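Local coordinates for protein sucrose 6(F)-phosphate phosphorylase (Thermoanaerobacterium thermosaccharolyticum DSM 571, PDB 6S9V) that is a phosphorylase of the alpha-amylase type, built round a parallel eight-stranded beta/alpha barrel followed by an antiparallel beta sheet, at residues 107-110 against 111-114; 185-188 against 189-193; 276-279 against 280-284; 373-376 against 377-381. All blocks are in the same frame, centred on the assembly; numbering follows the deposited sequence.

Interaction 1: residues 107-110 against 111-114; sequences IYFQ and DFLK
On the short helix 107-115, Phe109 leans along the helix to touch both Phe112, three residues on, and Leu113, four residues on. Its ring is brought over these later residues because CG lies anti to the backbone N (chi1 -165°), beside the carbonyl carbon. The CE2 side of the ring presses on the branch point of Leu113, with Phe109 CE2 and Leu113 CG only 3.4 Å apart, while Leu113 CD2 approaches Phe109 CZ at 3.7 Å. The other side of the ring meets Phe112 obliquely, through Phe109 CE1 and Phe112 CD2 at 3.7 Å, with the two planes inclined at 45°. This helix belongs to the long excursion between barrel strands 92-97 and 207-210, the place of domain B in alpha-amylase folds. Within that region Phe109 and Phe112 both rest on strand 164-168, and Phe125 and Phe156 meet Phe109 edge-to-face. Main-chain bonds hold the turns, Leu113 N to Phe109 O at 2.9 Å and Asp111 N to Ile107 O at 2.9 Å. Asp111 OD2 is hydrogen-bonded to Ser119 OG.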
# COMPACT_ATOMS: atom_id res chain seq x y z
N ILE A 107 21.30 15.54 -1.54
CA ILE A 107 22.10 16.75 -1.70
C ILE A 107 21.40 17.92 -1.01
O ILE A 107 22.04 18.78 -0.40
CB ILE A 107 22.37 17.04 -3.19
CG1 ILE A 107 23.35 18.20 -3.33
CG2 ILE A 107 21.05 17.33 -3.93
CD1 ILE A 107 23.77 18.49 -4.77
N TYR A 108 20.06 17.94 -1.07
CA TYR A 108 19.31 19.06 -0.51
C TYR A 108 19.58 19.20 0.98
O TYR A 108 19.91 20.29 1.47
CB TYR A 108 17.82 18.85 -0.76
CG TYR A 108 17.51 18.46 -2.19
CD1 TYR A 108 17.66 19.36 -3.23
CD2 TYR A 108 17.11 17.17 -2.49
CE1 TYR A 108 17.40 18.99 -4.53
CE2 TYR A 108 16.85 16.79 -3.79
CZ TYR A 108 17.00 17.70 -4.81
OH TYR A 108 16.74 17.32 -6.10
N PHE A 109 19.48 18.10 1.72
CA PHE A 109 19.68 18.18 3.16
C PHE A 109 21.15 18.25 3.55
O PHE A 109 21.49 18.92 4.53
CB PHE A 109 19.02 17.01 3.87
CG PHE A 109 18.89 17.23 5.34
CD1 PHE A 109 17.95 18.12 5.84
CD2 PHE A 109 19.73 16.59 6.23
CE1 PHE A 109 17.84 18.35 7.19
CE2 PHE A 109 19.61 16.81 7.59
CZ PHE A 109 18.67 17.69 8.07
N GLN A 110 22.04 17.57 2.81
CA GLN A 110 23.46 17.67 3.15
C GLN A 110 23.97 19.09 2.92
O GLN A 110 24.83 19.57 3.67
CB GLN A 110 24.28 16.64 2.37
CG GLN A 110 24.02 15.22 2.90
CD GLN A 110 24.98 14.18 2.37
OE1 GLN A 110 25.58 13.43 3.15
NE2 GLN A 110 25.15 14.13 1.05
N ASP A 111 23.47 19.77 1.88
CA ASP A 111 23.85 21.16 1.67
C ASP A 111 23.37 22.02 2.84
O ASP A 111 24.11 22.87 3.34
CB ASP A 111 23.26 21.67 0.35
CG ASP A 111 23.84 23.00 -0.08
OD1 ASP A 111 24.96 23.01 -0.63
OD2 ASP A 111 23.18 24.03 0.13
N PHE A 112 22.15 21.75 3.31
CA PHE A 112 21.61 22.48 4.45
C PHE A 112 22.44 22.24 5.71
O PHE A 112 22.72 23.17 6.46
CB PHE A 112 20.16 22.06 4.70
CG PHE A 112 19.60 22.56 5.99
CD1 PHE A 112 19.34 23.91 6.16
CD2 PHE A 112 19.37 21.70 7.04
CE1 PHE A 112 18.84 24.38 7.36
CE2 PHE A 112 18.87 22.16 8.24
CZ PHE A 112 18.61 23.51 8.40
N LEU A 113 22.84 20.99 5.95
CA LEU A 113 23.65 20.72 7.14
C LEU A 113 25.00 21.40 7.05
O LEU A 113 25.61 21.72 8.08
CB LEU A 113 23.82 19.23 7.35
CG LEU A 113 22.60 18.46 7.85
CD1 LEU A 113 23.02 17.03 8.17
CD2 LEU A 113 21.95 19.12 9.06
N LYS A 114 25.51 21.61 5.83
CA LYS A 114 26.78 22.29 5.66
C LYS A 114 26.63 23.79 5.90
O LYS A 114 27.42 24.39 6.65
CB LYS A 114 27.32 22.02 4.26
CG LYS A 114 28.63 22.73 3.91
CD LYS A 114 28.95 22.53 2.43
CE LYS A 114 30.12 23.37 1.96
NZ LYS A 114 31.42 22.66 2.13

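Interaction 2: residues 185-188 against 189-193; sequences NSHL and VREFL
Glu191 CG sits over one face of the His187 imidazole in the first turns of helix 187-202, which leads from the domain B region back to barrel strand 207-210. This is a CH-pi contact, 3.9 Å from CG to the centroid of the His187 ring and displaced toward the rim; the placing of the Glu191 carboxylate beyond it is doubtful in the model. The Glu191 chain, extended beyond CG, starts off beside its backbone N (chi1 -70°), which points it back toward the helix start. Leu188 packs its side chain on Met124, and its carbonyl O receives Phe192 N at 3.0 Å. Val189 is buried against Met124 and Leu182. Ser186 is the N-cap: its OG accepts a weak bond from Leu188 N at 3.1 Å and is also hydrogen-bonded to Asp123. Four residues beyond the cap, Arg190 sends its NE to Val184 O and lays its guanidinium in a cation-pi contact with Trp237. The carbonyl O of Ser186 takes two main-chain donors, Arg190 N at 3.1 Å and, in a weak bond bent to 121°, Val189 N, while Val189 CG2 lies 4.0 Å from Ser186 CB.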
# COMPACT_ATOMS: atom_id res chain seq x y z
N ASN A 185 4.56 23.41 1.74
CA ASN A 185 4.24 24.81 1.46
C ASN A 185 5.37 25.53 0.74
O ASN A 185 5.15 26.64 0.24
CB ASN A 185 3.92 25.55 2.75
CG ASN A 185 2.68 25.02 3.43
OD1 ASN A 185 1.74 24.59 2.76
ND2 ASN A 185 2.67 25.04 4.75
N SER A 186 6.56 24.94 0.67
CA SER A 186 7.70 25.59 0.04
C SER A 186 7.62 25.44 -1.47
O SER A 186 7.43 24.34 -1.99
CB SER A 186 9.01 24.97 0.55
OG SER A 186 10.10 25.36 -0.26
N HIS A 187 7.79 26.56 -2.17
CA HIS A 187 7.88 26.53 -3.63
C HIS A 187 8.95 25.56 -4.10
O HIS A 187 8.80 24.88 -5.12
CB HIS A 187 8.15 27.94 -4.15
CG HIS A 187 8.40 28.00 -5.62
ND1 HIS A 187 7.43 27.71 -6.56
CD2 HIS A 187 9.50 28.35 -6.33
CE1 HIS A 187 7.93 27.86 -7.77
NE2 HIS A 187 9.19 28.25 -7.66
N LEU A 188 10.05 25.47 -3.35
CA LEU A 188 11.14 24.58 -3.74
C LEU A 188 10.71 23.12 -3.69
O LEU A 188 11.12 22.32 -4.54
CB LEU A 188 12.34 24.81 -2.83
CG LEU A 188 13.00 26.18 -2.91
CD1 LEU A 188 14.12 26.26 -1.88
CD2 LEU A 188 13.53 26.48 -4.31
N VAL A 189 9.91 22.75 -2.70
CA VAL A 189 9.43 21.38 -2.59
C VAL A 189 8.45 21.07 -3.72
O VAL A 189 8.47 19.97 -4.29
CB VAL A 189 8.80 21.13 -1.21
CG1 VAL A 189 8.04 19.80 -1.21
CG2 VAL A 189 9.86 21.16 -0.13
N ARG A 190 7.58 22.01 -4.05
CA ARG A 190 6.63 21.74 -5.13
C ARG A 190 7.36 21.58 -6.45
O ARG A 190 7.00 20.71 -7.26
CB ARG A 190 5.58 22.85 -5.19
CG ARG A 190 4.75 22.86 -3.92
CD ARG A 190 3.46 23.61 -4.02
NE ARG A 190 2.65 23.32 -2.83
CZ ARG A 190 1.34 23.48 -2.73
NH1 ARG A 190 0.64 23.93 -3.77
NH2 ARG A 190 0.72 23.18 -1.60
N GLU A 191 8.41 22.37 -6.68
CA GLU A 191 9.24 22.19 -7.87
C GLU A 191 9.91 20.82 -7.86
O GLU A 191 9.99 20.15 -8.90
CB GLU A 191 10.31 23.29 -7.93
CG GLU A 191 9.80 24.68 -8.23
CD GLU A 191 10.89 25.74 -8.14
OE1 GLU A 191 11.94 25.46 -7.53
OE2 GLU A 191 10.69 26.85 -8.66
N PHE A 192 10.42 20.41 -6.69
CA PHE A 192 11.04 19.10 -6.54
C PHE A 192 10.07 17.98 -6.88
O PHE A 192 10.40 17.07 -7.65
CB PHE A 192 11.56 18.97 -5.11
CG PHE A 192 12.07 17.60 -4.75
CD1 PHE A 192 13.30 17.17 -5.22
CD2 PHE A 192 11.34 16.77 -3.93
CE1 PHE A 192 13.78 15.91 -4.89
CE2 PHE A 192 11.82 15.52 -3.58
CZ PHE A 192 13.04 15.09 -4.06
N LEU A 193 8.85 18.03 -6.33
CA LEU A 193 7.87 16.99 -6.60
C LEU A 193 7.47 16.99 -8.07
O LEU A 193 7.30 15.92 -8.67
CB LEU A 193 6.64 17.18 -5.70
CG LEU A 193 6.88 17.10 -4.19
CD1 LEU A 193 5.59 17.36 -3.44
CD2 LEU A 193 7.48 15.76 -3.79

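Interaction 3: residues 276-279 against 280-284; sequences PFTV and LYTLI
A buried i to i+4 contact within one helix joins Thr278 to Thr282 and Val279 to Leu283 on helix 275-285, in the barrel segment between strands 269-271 and 302-304. The threonine pair meets side chain to backbone: Thr282 OG1 donates to Thr278 O at 2.7 Å. With OG1 set beside its own backbone N (chi1 -61°), the hydroxyl turns back toward the preceding turn and reaches that oxygen from 36° above the carbonyl plane, while Thr282 N comes to the same oxygen from the opposite face at 2.9 Å. Val279 and Leu283 lie side by side and point the same way, Val279 CG1 and Leu283 CD1 meeting at 3.7 Å. On another side of the helix the Phe277 ring reaches forward, and its CE1 lies 4.1 Å from Tyr281 CB; both side chains pack on Val330 of helix 324-336. Tyr281 N bonds to Phe277 O at 2.9 Å. Nearer the helix start, Pro276 O takes a longer bond from Leu280 N, at 3.3 Å, and one from Tyr364 OH. Because the hydroxyl proton of Thr282 is spent on a carbonyl of its own helix, the Thr282 side chain can probably pack on Leu291 of helix 289-295 with its hydroxyl already satisfied, and Thr278 O is gripped twice by a single residue.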
# COMPACT_ATOMS: atom_id res chain seq x y z
N PRO A 276 -8.85 -6.29 4.04
CA PRO A 276 -7.93 -7.35 4.52
C PRO A 276 -8.38 -7.97 5.83
O PRO A 276 -8.46 -9.21 5.94
CB PRO A 276 -6.58 -6.61 4.63
CG PRO A 276 -6.70 -5.47 3.64
CD PRO A 276 -8.14 -5.04 3.72
N PHE A 277 -8.69 -7.16 6.84
CA PHE A 277 -9.22 -7.69 8.09
C PHE A 277 -10.59 -8.31 7.90
O PHE A 277 -10.90 -9.36 8.47
CB PHE A 277 -9.29 -6.57 9.15
CG PHE A 277 -9.78 -7.04 10.50
CD1 PHE A 277 -11.14 -7.22 10.74
CD2 PHE A 277 -8.88 -7.27 11.52
CE1 PHE A 277 -11.58 -7.66 11.99
CE2 PHE A 277 -9.31 -7.71 12.77
CZ PHE A 277 -10.66 -7.90 13.01
N THR A 278 -11.45 -7.66 7.10
CA THR A 278 -12.81 -8.16 6.92
C THR A 278 -12.81 -9.57 6.35
O THR A 278 -13.60 -10.42 6.77
CB THR A 278 -13.59 -7.19 6.01
OG1 THR A 278 -13.70 -5.92 6.66
CG2 THR A 278 -14.98 -7.72 5.71
N VAL A 279 -11.92 -9.84 5.39
CA VAL A 279 -11.86 -11.18 4.82
C VAL A 279 -11.32 -12.18 5.84
O VAL A 279 -11.83 -13.31 5.94
CB VAL A 279 -11.02 -11.17 3.53
CG1 VAL A 279 -10.69 -12.59 3.09
CG2 VAL A 279 -11.79 -10.43 2.42
N LEU A 280 -10.33 -11.78 6.63
CA LEU A 280 -9.84 -12.67 7.69
C LEU A 280 -10.96 -13.06 8.64
O LEU A 280 -11.14 -14.24 8.98
CB LEU A 280 -8.71 -12.00 8.48
CG LEU A 280 -7.26 -12.26 8.10
CD1 LEU A 280 -6.38 -11.50 9.08
CD2 LEU A 280 -6.92 -13.75 8.11
N TYR A 281 -11.71 -12.06 9.12
CA TYR A 281 -12.82 -12.32 10.03
C TYR A 281 -13.86 -13.22 9.38
O TYR A 281 -14.39 -14.14 10.02
CB TYR A 281 -13.44 -11.00 10.48
CG TYR A 281 -14.68 -11.17 11.32
CD1 TYR A 281 -15.94 -11.31 10.74
CD2 TYR A 281 -14.60 -11.21 12.70
CE1 TYR A 281 -17.08 -11.48 11.51
CE2 TYR A 281 -15.74 -11.37 13.49
CZ TYR A 281 -16.97 -11.51 12.88
OH TYR A 281 -18.09 -11.68 13.67
N THR A 282 -14.18 -12.95 8.11
CA THR A 282 -15.16 -13.74 7.38
C THR A 282 -14.81 -15.22 7.40
O THR A 282 -15.66 -16.08 7.66
CB THR A 282 -15.25 -13.25 5.93
OG1 THR A 282 -15.66 -11.87 5.91
CG2 THR A 282 -16.22 -14.09 5.15
N LEU A 283 -13.55 -15.54 7.10
CA LEU A 283 -13.11 -16.92 6.97
C LEU A 283 -12.89 -17.58 8.32
O LEU A 283 -13.24 -18.75 8.51
CB LEU A 283 -11.84 -16.97 6.13
CG LEU A 283 -12.04 -16.41 4.72
CD1 LEU A 283 -10.71 -16.17 4.04
CD2 LEU A 283 -12.90 -17.35 3.90
N ILE A 284 -12.34 -16.85 9.29
CA ILE A 284 -12.11 -17.42 10.61
C ILE A 284 -13.43 -17.76 11.29
O ILE A 284 -13.56 -18.81 11.95
CB ILE A 284 -11.26 -16.47 11.48
CG1 ILE A 284 -9.81 -16.47 11.01
CG2 ILE A 284 -11.36 -16.86 12.96
CD1 ILE A 284 -8.96 -15.37 11.62

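Interaction 4: residues 373-376 against 377-381; sequences DAYL and AARAI
Tyr375 and Arg379, one turn apart, run side by side and join at their polar ends. Arg379 presents its NE and NH2 edge to the phenol oxygen: NH2 lies 3.0 Å and NE 3.1 Å from Tyr375 OH, which stays within 1° of the guanidinium plane. Ring and guanidinium stand at 75° to each other, and the arginine CG sits over one face of the ring, toward the rim. A bend at chi2 (-74°) takes the arginine chain up alongside the tyrosine. Further polar partners fix both groups: Tyr375 OH is bonded to Gly395 O, Arg379 NH2 forms a salt bridge with Asp307, and NH1 reaches Gln382. The charge of Arg379 is thus probably well compensated although the residue is buried. Near the helix start the Asp373 carboxylate forms a second salt bridge, with Arg436. Helix 372-384 is the one that runs into the last barrel strand, 388-392, and it lies between the barrel and the C-terminal antiparallel sheet. Its apolar contacts accordingly go several ways, Ala377 and Ala380 to strand 473-480, Leu376 to Val433 of helix 432-446, and Ala378 to Leu306, with the small alanine side chains allowing close approach. The backbone bonds are regular i to i+4 links: Ala378 N meets Ala374 O at 2.8 Å, and Ala377, Arg379 and Ala380 follow the same pattern, donating to Asp373, Tyr375 and Leu376.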
# COMPACT_ATOMS: atom_id res chain seq x y z
N ASP A 373 -7.42 -23.96 0.92
CA ASP A 373 -8.78 -23.72 0.44
C ASP A 373 -9.31 -22.38 0.95
O ASP A 373 -9.91 -21.62 0.18
CB ASP A 373 -9.68 -24.88 0.89
CG ASP A 373 -9.33 -26.20 0.18
OD1 ASP A 373 -8.81 -26.15 -0.95
OD2 ASP A 373 -9.52 -27.28 0.78
N ALA A 374 -9.08 -22.08 2.23
CA ALA A 374 -9.50 -20.78 2.76
C ALA A 374 -8.75 -19.64 2.08
O ALA A 374 -9.32 -18.57 1.83
CB ALA A 374 -9.29 -20.75 4.27
N TYR A 375 -7.48 -19.86 1.76
CA TYR A 375 -6.68 -18.83 1.12
C TYR A 375 -7.17 -18.56 -0.30
O TYR A 375 -7.29 -17.40 -0.71
CB TYR A 375 -5.21 -19.23 1.12
CG TYR A 375 -4.33 -18.21 0.45
CD1 TYR A 375 -4.36 -16.88 0.84
CD2 TYR A 375 -3.47 -18.57 -0.58
CE1 TYR A 375 -3.57 -15.94 0.24
CE2 TYR A 375 -2.66 -17.62 -1.19
CZ TYR A 375 -2.72 -16.31 -0.78
OH TYR A 375 -1.93 -15.35 -1.39
N LEU A 376 -7.47 -19.61 -1.05
CA LEU A 376 -8.06 -19.42 -2.38
C LEU A 376 -9.43 -18.75 -2.26
O LEU A 376 -9.78 -17.90 -3.09
CB LEU A 376 -8.17 -20.74 -3.12
CG LEU A 376 -7.01 -21.10 -4.05
CD1 LEU A 376 -6.82 -20.07 -5.15
CD2 LEU A 376 -5.73 -21.24 -3.25
N ALA A 377 -10.20 -19.10 -1.23
CA ALA A 377 -11.48 -18.44 -1.00
C ALA A 377 -11.28 -16.95 -0.74
O ALA A 377 -12.03 -16.11 -1.27
CB ALA A 377 -12.22 -19.09 0.17
N ALA A 378 -10.26 -16.60 0.05
CA ALA A 378 -9.93 -15.20 0.32
C ALA A 378 -9.63 -14.43 -0.95
O ALA A 378 -10.11 -13.30 -1.14
CB ALA A 378 -8.73 -15.14 1.27
N ARG A 379 -8.80 -15.00 -1.83
CA ARG A 379 -8.46 -14.32 -3.08
C ARG A 379 -9.68 -14.23 -4.00
O ARG A 379 -9.84 -13.24 -4.72
CB ARG A 379 -7.31 -15.05 -3.78
CG ARG A 379 -5.97 -14.91 -3.06
CD ARG A 379 -5.36 -13.52 -3.24
NE ARG A 379 -4.06 -13.45 -2.59
CZ ARG A 379 -3.43 -12.32 -2.27
NH1 ARG A 379 -3.96 -11.14 -2.56
NH2 ARG A 379 -2.25 -12.39 -1.66
N ALA A 380 -10.52 -15.27 -4.02
CA ALA A 380 -11.74 -15.19 -4.82
C ALA A 380 -12.63 -14.04 -4.35
O ALA A 380 -13.13 -13.24 -5.16
CB ALA A 380 -12.51 -16.51 -4.75
N ILE A 381 -12.83 -13.93 -3.03
CA ILE A 381 -13.57 -12.80 -2.48
C ILE A 381 -12.94 -11.49 -2.93
O ILE A 381 -13.63 -10.57 -3.39
CB ILE A 381 -13.64 -12.89 -0.95
CG1 ILE A 381 -14.46 -14.10 -0.50
CG2 ILE A 381 -14.23 -11.59 -0.39
CD1 ILE A 381 -14.25 -14.45 0.97

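Along the chain the four contacts follow one another in series and fall into two pairs on opposite sides of its centre. Interactions 1 and 2 have centres about 16 Å apart, and there Tyr108 CE2 meets Phe192 CE1 at 3.4 Å, joining the domain B region to helix 187-202, which returns to the barrel. Interactions 3 and 4 have centres about 10 Å apart, where helices 275-285 and 372-384 pack directly: Leu283 CD1 and Val279 CG1 approach Ala378 CB at 3.5 and 3.7 Å. Between the pairs the centres are 41 to 50 Å apart. Helix 372-384 also meets strand 473-480, which brings the second pair up to the C-terminal sheet.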